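Local coordinates for probable intron-encoded endonuclease 1 (Wickerhamomyces canadensis, PDB 6X1J), which cuts DNA at a specific recognition sequence as a LAGLIDADG homing endonuclease involved in homing of an intron of the mitochondrial 21S rRNA gene, at a contact of chain A with DNA. Coordinates in Å, arbitrary orientation; residue numbers count along the deposited sequence, not the author numbering.

Contact 1: a contact of chain A with DNA. Residues 49, 51, 62, 103. With nucleotides of chain B; nucleotides of chain C.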
loop_
_atom_site.group_PDB
_atom_site.type_symbol
_atom_site.label_atom_id
_atom_site.label_comp_id
_atom_site.label_asym_id
_atom_site.label_seq_id
_atom_site.Cartn_x
_atom_site.Cartn_y
_atom_site.Cartn_z
ATOM N N TYR A 49 -6.871 0.294 -2.900
ATOM C CA TYR A 49 -7.709 0.195 -4.124
ATOM C C TYR A 49 -7.394 1.426 -4.977
ATOM O O TYR A 49 -7.661 2.570 -4.509
ATOM C CB TYR A 49 -9.176 0.098 -3.715
ATOM C CG TYR A 49 -10.183 -0.071 -4.811
ATOM C CD1 TYR A 49 -9.829 -0.304 -6.129
ATOM C CD2 TYR A 49 -11.530 -0.041 -4.502
ATOM C CE1 TYR A 49 -10.793 -0.513 -7.112
ATOM C CE2 TYR A 49 -12.499 -0.233 -5.473
ATOM C CZ TYR A 49 -12.136 -0.474 -6.784
ATOM O OH TYR A 49 -13.109 -0.655 -7.725
ATOM N N LYS A 51 -8.502 2.939 -8.212
ATOM C CA LYS A 51 -9.867 2.731 -8.766
ATOM C C LYS A 51 -10.106 3.690 -9.940
ATOM O O LYS A 51 -9.981 4.919 -9.763
ATOM C CB LYS A 51 -10.893 2.959 -7.657
ATOM C CG LYS A 51 -12.360 2.780 -8.034
ATOM C CD LYS A 51 -13.248 3.352 -6.955
ATOM C CE LYS A 51 -14.725 3.317 -7.269
ATOM N NZ LYS A 51 -15.270 1.951 -7.141
ATOM N N GLN A 62 -9.187 4.559 -2.790
ATOM C CA GLN A 62 -10.005 4.252 -1.587
ATOM C C GLN A 62 -9.131 3.497 -0.582
ATOM O O GLN A 62 -8.528 2.447 -0.997
ATOM C CB GLN A 62 -11.251 3.438 -1.916
ATOM C CG GLN A 62 -12.128 4.120 -2.946
ATOM C CD GLN A 62 -13.477 3.460 -3.125
ATOM O OE1 GLN A 62 -14.275 3.894 -3.927
ATOM N NE2 GLN A 62 -13.746 2.404 -2.377
ATOM N N ARG A 103 -11.957 4.435 7.144
ATOM C CA ARG A 103 -12.060 4.644 5.674
ATOM C C ARG A 103 -11.719 6.101 5.344
ATOM O O ARG A 103 -12.045 7.013 6.141
ATOM C CB ARG A 103 -13.451 4.282 5.136
ATOM C CG ARG A 103 -13.814 2.807 5.244
ATOM C CD ARG A 103 -15.050 2.466 4.422
ATOM N NE ARG A 103 -15.388 1.048 4.433
ATOM C CZ ARG A 103 -16.410 0.485 3.785
ATOM N NH1 ARG A 103 -17.246 1.219 3.068
ATOM N NH2 ARG A 103 -16.599 -0.822 3.856
ATOM P P DA B 16 -7.910 -4.689 -5.436
ATOM O OP1 DA B 16 -7.169 -5.602 -6.334
ATOM O OP2 DA B 16 -7.713 -3.245 -5.594
ATOM O "O5'" DA B 16 -9.453 -5.092 -5.500
ATOM C "C5'" DA B 16 -10.381 -4.106 -5.988
ATOM C "C4'" DA B 16 -11.808 -4.607 -5.995
ATOM O "O4'" DA B 16 -12.367 -4.487 -4.669
ATOM C "C3'" DA B 16 -12.682 -3.751 -6.906
ATOM O "O3'" DA B 16 -12.874 -4.512 -8.099
ATOM C "C2'" DA B 16 -13.958 -3.524 -6.117
ATOM C "C1'" DA B 16 -13.705 -4.065 -4.719
ATOM N N9 DA B 16 -13.935 -3.167 -3.589
ATOM C C8 DA B 16 -13.075 -2.324 -2.924
ATOM N N7 DA B 16 -13.625 -1.700 -1.908
ATOM C C5 DA B 16 -14.940 -2.150 -1.918
ATOM C C6 DA B 16 -16.041 -1.885 -1.085
ATOM N N6 DA B 16 -16.004 -1.059 -0.032
ATOM N N1 DA B 16 -17.197 -2.524 -1.358
ATOM C C2 DA B 16 -17.238 -3.370 -2.391
ATOM N N3 DA B 16 -16.272 -3.718 -3.225
ATOM C C4 DA B 16 -15.137 -3.065 -2.935
ATOM P P DG B 17 -13.302 -3.822 -9.469
ATOM O OP1 DG B 17 -13.014 -4.791 -10.545
ATOM O OP2 DG B 17 -12.739 -2.464 -9.515
ATOM O "O5'" DG B 17 -14.880 -3.621 -9.323
ATOM C "C5'" DG B 17 -15.793 -4.676 -8.978
ATOM C "C4'" DG B 17 -17.127 -4.082 -8.587
ATOM O "O4'" DG B 17 -17.115 -3.466 -7.261
ATOM C "C3'" DG B 17 -17.634 -3.003 -9.552
ATOM O "O3'" DG B 17 -19.023 -3.176 -9.860
ATOM C "C2'" DG B 17 -17.459 -1.715 -8.770
ATOM C "C1'" DG B 17 -17.756 -2.196 -7.365
ATOM N N9 DG B 17 -17.266 -1.312 -6.315
ATOM C C8 DG B 17 -16.033 -0.711 -6.273
ATOM N N7 DG B 17 -15.881 0.074 -5.241
ATOM C C5 DG B 17 -17.097 0.011 -4.579
ATOM C C6 DG B 17 -17.530 0.664 -3.399
ATOM O O6 DG B 17 -16.904 1.448 -2.678
ATOM N N1 DG B 17 -18.842 0.326 -3.080
ATOM C C2 DG B 17 -19.634 -0.538 -3.797
ATOM N N2 DG B 17 -20.876 -0.737 -3.312
ATOM N N3 DG B 17 -19.238 -1.161 -4.897
ATOM C C4 DG B 17 -17.970 -0.831 -5.236
ATOM P P DG B 18 -19.745 -2.392 -11.121
ATOM O OP1 DG B 18 -20.487 -3.429 -11.874
ATOM O OP2 DG B 18 -18.748 -1.519 -11.832
ATOM O "O5'" DG B 18 -20.824 -1.510 -10.354
ATOM C "C5'" DG B 18 -21.672 -2.146 -9.373
ATOM C "C4'" DG B 18 -22.301 -1.116 -8.468
ATOM O "O4'" DG B 18 -21.339 -0.592 -7.505
ATOM C "C3'" DG B 18 -22.891 0.102 -9.192
ATOM O "O3'" DG B 18 -24.073 0.503 -8.502
ATOM C "C2'" DG B 18 -21.877 1.191 -8.921
ATOM C "C1'" DG B 18 -21.487 0.812 -7.499
ATOM N N9 DG B 18 -20.280 1.456 -7.000
ATOM C C8 DG B 18 -19.092 1.683 -7.653
ATOM N N7 DG B 18 -18.279 2.452 -6.980
ATOM C C5 DG B 18 -18.993 2.792 -5.840
ATOM C C6 DG B 18 -18.649 3.631 -4.749
ATOM O O6 DG B 18 -17.590 4.239 -4.537
ATOM N N1 DG B 18 -19.697 3.748 -3.850
ATOM C C2 DG B 18 -20.903 3.114 -3.957
ATOM N N2 DG B 18 -21.769 3.319 -2.964
ATOM N N3 DG B 18 -21.232 2.322 -4.954
ATOM C C4 DG B 18 -20.239 2.207 -5.854
ATOM P P DC C 9 -19.490 10.729 4.106
ATOM O OP1 DC C 9 -19.792 11.774 5.099
ATOM O OP2 DC C 9 -18.181 10.061 4.193
ATOM O "O5'" DC C 9 -20.563 9.556 3.958
ATOM C "C5'" DC C 9 -21.758 9.747 3.197
ATOM C "C4'" DC C 9 -22.297 8.450 2.646
ATOM O "O4'" DC C 9 -21.613 8.100 1.424
ATOM C "C3'" DC C 9 -22.238 7.209 3.546
ATOM O "O3'" DC C 9 -23.440 6.426 3.509
ATOM C "C2'" DC C 9 -21.189 6.340 2.887
ATOM C "C1'" DC C 9 -21.403 6.696 1.432
ATOM N N1 DC C 9 -20.269 6.389 0.551
ATOM C C2 DC C 9 -20.467 5.505 -0.512
ATOM O O2 DC C 9 -21.601 5.042 -0.704
ATOM N N3 DC C 9 -19.415 5.165 -1.292
ATOM C C4 DC C 9 -18.206 5.680 -1.047
ATOM N N4 DC C 9 -17.206 5.351 -1.870
ATOM C C5 DC C 9 -17.978 6.581 0.034
ATOM C C6 DC C 9 -19.023 6.889 0.811
ATOM P P DC C 10 -23.760 5.349 4.688
ATOM O OP1 DC C 10 -24.641 5.991 5.685
ATOM O OP2 DC C 10 -22.481 4.782 5.178
ATOM O "O5'" DC C 10 -24.601 4.253 3.902
ATOM C "C5'" DC C 10 -24.966 4.495 2.535
ATOM C "C4'" DC C 10 -25.084 3.196 1.769
ATOM O "O4'" DC C 10 -23.972 3.053 0.846
ATOM C "C3'" DC C 10 -25.102 1.912 2.601
ATOM O "O3'" DC C 10 -25.935 0.958 1.947
ATOM C "C2'" DC C 10 -23.692 1.380 2.457
ATOM C "C1'" DC C 10 -23.372 1.781 1.024
ATOM N N1 DC C 10 -21.950 1.930 0.734
ATOM C C2 DC C 10 -21.393 1.269 -0.368
ATOM O O2 DC C 10 -22.116 0.530 -1.062
ATOM N N3 DC C 10 -20.083 1.456 -0.652
ATOM C C4 DC C 10 -19.331 2.229 0.138
ATOM N N4 DC C 10 -18.046 2.375 -0.169
ATOM C C5 DC C 10 -19.878 2.926 1.253
ATOM C C6 DC C 10 -21.178 2.746 1.514
ATOM P P DT C 11 -26.314 -0.411 2.664
ATOM O OP1 DT C 11 -27.807 -0.541 2.634
ATOM O OP2 DT C 11 -25.601 -0.461 3.969
ATOM O "O5'" DT C 11 -25.685 -1.525 1.704
ATOM C "C5'" DT C 11 -25.935 -1.514 0.292
ATOM C "C4'" DT C 11 -25.246 -2.674 -0.382
ATOM O "O4'" DT C 11 -23.860 -2.344 -0.607
ATOM C "C3'" DT C 11 -25.237 -4.002 0.372
ATOM O "O3'" DT C 11 -25.330 -4.965 -0.678
ATOM C "C2'" DT C 11 -23.867 -4.024 1.014
ATOM C "C1'" DT C 11 -23.027 -3.345 -0.056
ATOM N N1 DT C 11 -21.797 -2.689 0.412
ATOM C C2 DT C 11 -20.649 -2.838 -0.330
ATOM O O2 DT C 11 -20.588 -3.522 -1.341
ATOM N N3 DT C 11 -19.558 -2.174 0.169
ATOM C C4 DT C 11 -19.502 -1.391 1.304
ATOM O O4 DT C 11 -18.445 -0.846 1.618
ATOM C C5 DT C 11 -20.741 -1.273 2.031
ATOM C C7 DT C 11 -20.781 -0.427 3.264
ATOM C C6 DT C 11 -21.818 -1.904 1.545
HETATM O O HOH W 1 -12.053 0.323 -0.867
#
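Tyr49 lays its ring against the backbone of chain B and reaches the phosphate of DG17 with its tip, the phenol OH giving a hydrogen bond to OP2 at 2.6 Å. This is the tight part of the contact. One face of the ring lies under Lys51 CB, while the other takes the sugar carbon C5' of DA16. A tyrosine joins a flat packing surface to a polar end; an alanine here would probably leave OP2 of DG17 without its hydroxyl donor and open a gap between Lys51 and the DA16 sugar. The Lys51 chain runs out nearly straight and bends at its last torsion (chi4 75°), which carries NZ between two guanines: it donates to N7 of DG17 at 2.7 Å and to N7 of DG18 at 3.1 Å. A long, flexible amine suits two neighbouring purine N7 acceptors, though N7 alone would not tell guanine from adenine. Arg103 comes end-on, NH1 and NH2 both gripping O4 of DT11 of chain C, with NH1 at 2.8 Å; paired N-H groups suit a carbonyl oxygen. Gln62 marks the looser, watery side. Its amide NE2 makes a weak bond to O6 of DG17, a guanine marker, at 3.3 Å, and also binds a water that leads to N7 of DA16. Together these side chains read the major-groove edges of consecutive base pairs, helping the enzyme recognise its target.

Contact 2: a contact of chain A with DNA. Residues 46-47, 64, 147-148, 166. With nucleotides of chain B; nucleotides of chain C.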
loop_
_atom_site.group_PDB
_atom_site.type_symbol
_atom_site.label_atom_id
_atom_site.label_comp_id
_atom_site.label_asym_id
_atom_site.label_seq_id
_atom_site.Cartn_x
_atom_site.Cartn_y
_atom_site.Cartn_z
ATOM N N GLY A 46 0.170 -3.540 -1.674
ATOM C CA GLY A 46 -0.520 -3.792 -0.397
ATOM C C GLY A 46 -2.032 -3.584 -0.416
ATOM O O GLY A 46 -2.732 -4.289 -1.163
ATOM N N ASP A 47 -2.521 -2.672 0.437
ATOM C CA ASP A 47 -3.926 -2.599 0.914
ATOM C C ASP A 47 -4.784 -1.582 0.127
ATOM O O ASP A 47 -6.024 -1.537 0.348
ATOM C CB ASP A 47 -3.890 -2.251 2.400
ATOM C CG ASP A 47 -3.411 -3.412 3.265
ATOM O OD1 ASP A 47 -3.603 -4.581 2.864
ATOM O OD2 ASP A 47 -2.776 -3.144 4.275
ATOM N N GLU A 64 -8.787 1.672 3.308
ATOM C CA GLU A 64 -9.502 0.994 4.423
ATOM C C GLU A 64 -8.480 0.221 5.245
ATOM O O GLU A 64 -7.850 -0.688 4.663
ATOM C CB GLU A 64 -10.637 0.107 3.912
ATOM C CG GLU A 64 -11.446 -0.515 5.037
ATOM C CD GLU A 64 -12.832 -0.981 4.639
ATOM O OE1 GLU A 64 -13.084 -1.059 3.423
ATOM O OE2 GLU A 64 -13.665 -1.248 5.539
ATOM N N ASP A 147 1.571 -2.948 4.890
ATOM C CA ASP A 147 0.266 -3.379 4.328
ATOM C C ASP A 147 0.156 -4.900 4.445
ATOM O O ASP A 147 -0.690 -5.383 5.262
ATOM C CB ASP A 147 0.116 -2.854 2.908
ATOM C CG ASP A 147 -0.188 -1.365 2.815
ATOM O OD1 ASP A 147 -0.219 -0.697 3.879
ATOM O OD2 ASP A 147 -0.432 -0.885 1.683
ATOM N N ASP A 148 1.027 -5.628 3.737
ATOM C CA ASP A 148 0.849 -7.075 3.414
ATOM C C ASP A 148 1.911 -7.950 4.094
ATOM O O ASP A 148 1.962 -9.169 3.827
ATOM C CB ASP A 148 0.818 -7.214 1.888
ATOM C CG ASP A 148 -0.597 -7.085 1.366
ATOM O OD1 ASP A 148 -1.394 -6.417 2.034
ATOM O OD2 ASP A 148 -0.906 -7.669 0.315
ATOM N N HIS A 166 2.504 -11.144 1.809
ATOM C CA HIS A 166 1.277 -11.895 1.439
ATOM C C HIS A 166 0.795 -11.444 0.061
ATOM O O HIS A 166 -0.096 -10.566 -0.025
ATOM C CB HIS A 166 0.273 -11.803 2.586
ATOM C CG HIS A 166 0.728 -12.570 3.789
ATOM N ND1 HIS A 166 0.609 -13.937 3.861
ATOM C CD2 HIS A 166 1.347 -12.187 4.923
ATOM C CE1 HIS A 166 1.105 -14.372 5.003
ATOM N NE2 HIS A 166 1.572 -13.311 5.674
ATOM P P DA B 14 -5.913 -4.270 7.393
ATOM O OP1 DA B 14 -4.486 -4.389 6.974
ATOM O OP2 DA B 14 -6.107 -3.405 8.623
ATOM O "O5'" DA B 14 -6.923 -3.830 6.243
ATOM C "C5'" DA B 14 -6.596 -3.785 4.836
ATOM C "C4'" DA B 14 -6.869 -5.122 4.185
ATOM O "O4'" DA B 14 -8.190 -5.615 4.557
ATOM C "C3'" DA B 14 -6.822 -5.151 2.661
ATOM O "O3'" DA B 14 -6.390 -6.485 2.375
ATOM C "C2'" DA B 14 -8.295 -5.072 2.290
ATOM C "C1'" DA B 14 -8.937 -5.893 3.393
ATOM N N9 DA B 14 -10.337 -5.633 3.695
ATOM C C8 DA B 14 -10.848 -4.723 4.587
ATOM N N7 DA B 14 -12.157 -4.718 4.642
ATOM C C5 DA B 14 -12.533 -5.677 3.714
ATOM C C6 DA B 14 -13.786 -6.143 3.292
ATOM N N6 DA B 14 -14.941 -5.715 3.795
ATOM N N1 DA B 14 -13.814 -7.097 2.341
ATOM C C2 DA B 14 -12.656 -7.528 1.834
ATOM N N3 DA B 14 -11.415 -7.175 2.154
ATOM C C4 DA B 14 -11.423 -6.234 3.111
ATOM P P DC B 15 -5.736 -6.940 0.981
ATOM O OP1 DC B 15 -6.069 -8.371 0.794
ATOM O OP2 DC B 15 -4.320 -6.413 0.905
ATOM O "O5'" DC B 15 -6.639 -6.331 -0.139
ATOM C "C5'" DC B 15 -6.564 -5.038 -0.712
ATOM C "C4'" DC B 15 -7.638 -5.193 -1.758
ATOM O "O4'" DC B 15 -8.919 -5.427 -1.128
ATOM C "C3'" DC B 15 -7.842 -4.168 -2.883
ATOM O "O3'" DC B 15 -7.550 -5.035 -3.995
ATOM C "C2'" DC B 15 -9.213 -3.594 -2.560
ATOM C "C1'" DC B 15 -9.928 -4.749 -1.849
ATOM N N1 DC B 15 -10.978 -4.354 -0.890
ATOM C C2 DC B 15 -12.245 -4.954 -0.968
ATOM O O2 DC B 15 -12.454 -5.810 -1.840
ATOM N N3 DC B 15 -13.211 -4.565 -0.107
ATOM C C4 DC B 15 -12.939 -3.658 0.834
ATOM N N4 DC B 15 -13.917 -3.306 1.662
ATOM C C5 DC B 15 -11.651 -3.055 0.953
ATOM C C6 DC B 15 -10.721 -3.404 0.061
ATOM P P DT C 16 -5.379 -11.746 -1.149
ATOM O OP1 DT C 16 -6.657 -11.432 -0.539
ATOM O OP2 DT C 16 -4.792 -10.745 -2.068
ATOM O "O5'" DT C 16 -4.140 -11.895 -0.172
ATOM C "C5'" DT C 16 -4.238 -12.442 1.140
ATOM C "C4'" DT C 16 -4.628 -11.387 2.152
ATOM O "O4'" DT C 16 -5.798 -11.880 2.835
ATOM C "C3'" DT C 16 -3.603 -11.225 3.255
ATOM O "O3'" DT C 16 -3.801 -10.026 3.977
ATOM C "C2'" DT C 16 -3.948 -12.365 4.185
ATOM C "C1'" DT C 16 -5.448 -12.379 4.123
ATOM N N1 DT C 16 -6.103 -13.669 4.249
ATOM C C2 DT C 16 -7.154 -13.754 5.127
ATOM O O2 DT C 16 -7.439 -12.863 5.913
ATOM N N3 DT C 16 -7.846 -14.936 5.075
ATOM C C4 DT C 16 -7.604 -16.008 4.238
ATOM O O4 DT C 16 -8.316 -17.005 4.304
ATOM C C5 DT C 16 -6.524 -15.822 3.297
ATOM C C7 DT C 16 -6.204 -16.919 2.331
ATOM C C6 DT C 16 -5.857 -14.664 3.328
ATOM P P DC C 17 -2.842 -8.818 3.733
ATOM O OP1 DC C 17 -3.715 -7.642 3.510
ATOM O OP2 DC C 17 -1.883 -9.195 2.655
ATOM O "O5'" DC C 17 -2.091 -8.584 5.123
ATOM C "C5'" DC C 17 -1.137 -9.486 5.761
ATOM C "C4'" DC C 17 -1.672 -9.923 7.109
ATOM O "O4'" DC C 17 -2.621 -11.020 6.975
ATOM C "C3'" DC C 17 -0.673 -10.345 8.189
ATOM O "O3'" DC C 17 -1.019 -9.632 9.403
ATOM C "C2'" DC C 17 -0.866 -11.848 8.259
ATOM C "C1'" DC C 17 -2.319 -12.048 7.905
ATOM N N1 DC C 17 -2.651 -13.358 7.275
ATOM C C2 DC C 17 -3.801 -14.067 7.672
ATOM O O2 DC C 17 -4.518 -13.608 8.579
ATOM N N3 DC C 17 -4.100 -15.236 7.060
ATOM C C4 DC C 17 -3.334 -15.682 6.065
ATOM N N4 DC C 17 -3.653 -16.851 5.504
ATOM C C5 DC C 17 -2.180 -14.972 5.627
ATOM C C6 DC C 17 -1.893 -13.814 6.238
HETATM O O HOH W 2 -15.400 -3.037 5.398
HETATM O O HOH W 3 -1.821 -3.294 7.419
#
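Glu64 reads a base through its carboxylate: the exocyclic amine N4 of DC15 of chain B donates to OE1 at 3.0 Å, nearly straight at 164° but arriving from above the carboxylate plane. CG anti to the backbone N (chi1 -176°) and an extended chain carry the acid out to this major-groove edge. An acceptor suits a cytosine amine, and OE2 extends the readout through a water 3.2 Å from N6 of DA14.

The remaining contacts are of another kind. Asp47 OD1 stands 2.8 Å from OP2 of DC15, and Asp148 OD1 3.0 Å from OP1 of DC17; each carboxylate also faces the other strand's phosphate, as expected where metals are shared between strands. Bound cations probably offset the repulsion among these acceptor oxygens: one potassium ion is held by Gly46 and Asp148, another by Asp47 and Asp147. The potassium probably comes from purification or crystallisation and likely occupies sites of the catalytic divalent metals. Short aspartate carboxylates suit such sharing with phosphates that are probably those cut. A bond from backbone N of Asp47 to Asp147 OD2, 3.0 Å, ties the acidic segments together, and a water links Asp47 OD2 and Asp147 O to OP1 of DA14. The flat His166 imidazole offers a face to the C6 edge of the DC17 base, planes turned by 75°; this looks like packing, with no evident reading of the base.

Gly46 and Asp47 follow helix 34-45, and Asp147 and Asp148 end helix 138-148; these helices carry the two LAGLIDADG motifs, with the catalytic aspartates Asp47 and Asp148 at their ends. Glu64 stands apart on strand 60-65, and His166 lies just after strand 163-165.

The C-alpha centres of contact 1 and contact 2 lie about 12 Å apart, and strand 60-65 serves both: Gln62 belongs to contact 1 and Glu64 to contact 2. The chain is also nearly continuous between them, since Asp47 of contact 2 is followed closely by strand 49-51, which bears Tyr49 and Lys51. On the DNA, chain B runs without a break from DA14 and DC15 in contact 2 to DA16, DG17 and DG18 in contact 1. Sequence reading and the acidic cleavage centre are thus joined through short protein segments, so a correctly matched target is likely to settle its phosphates at the active site.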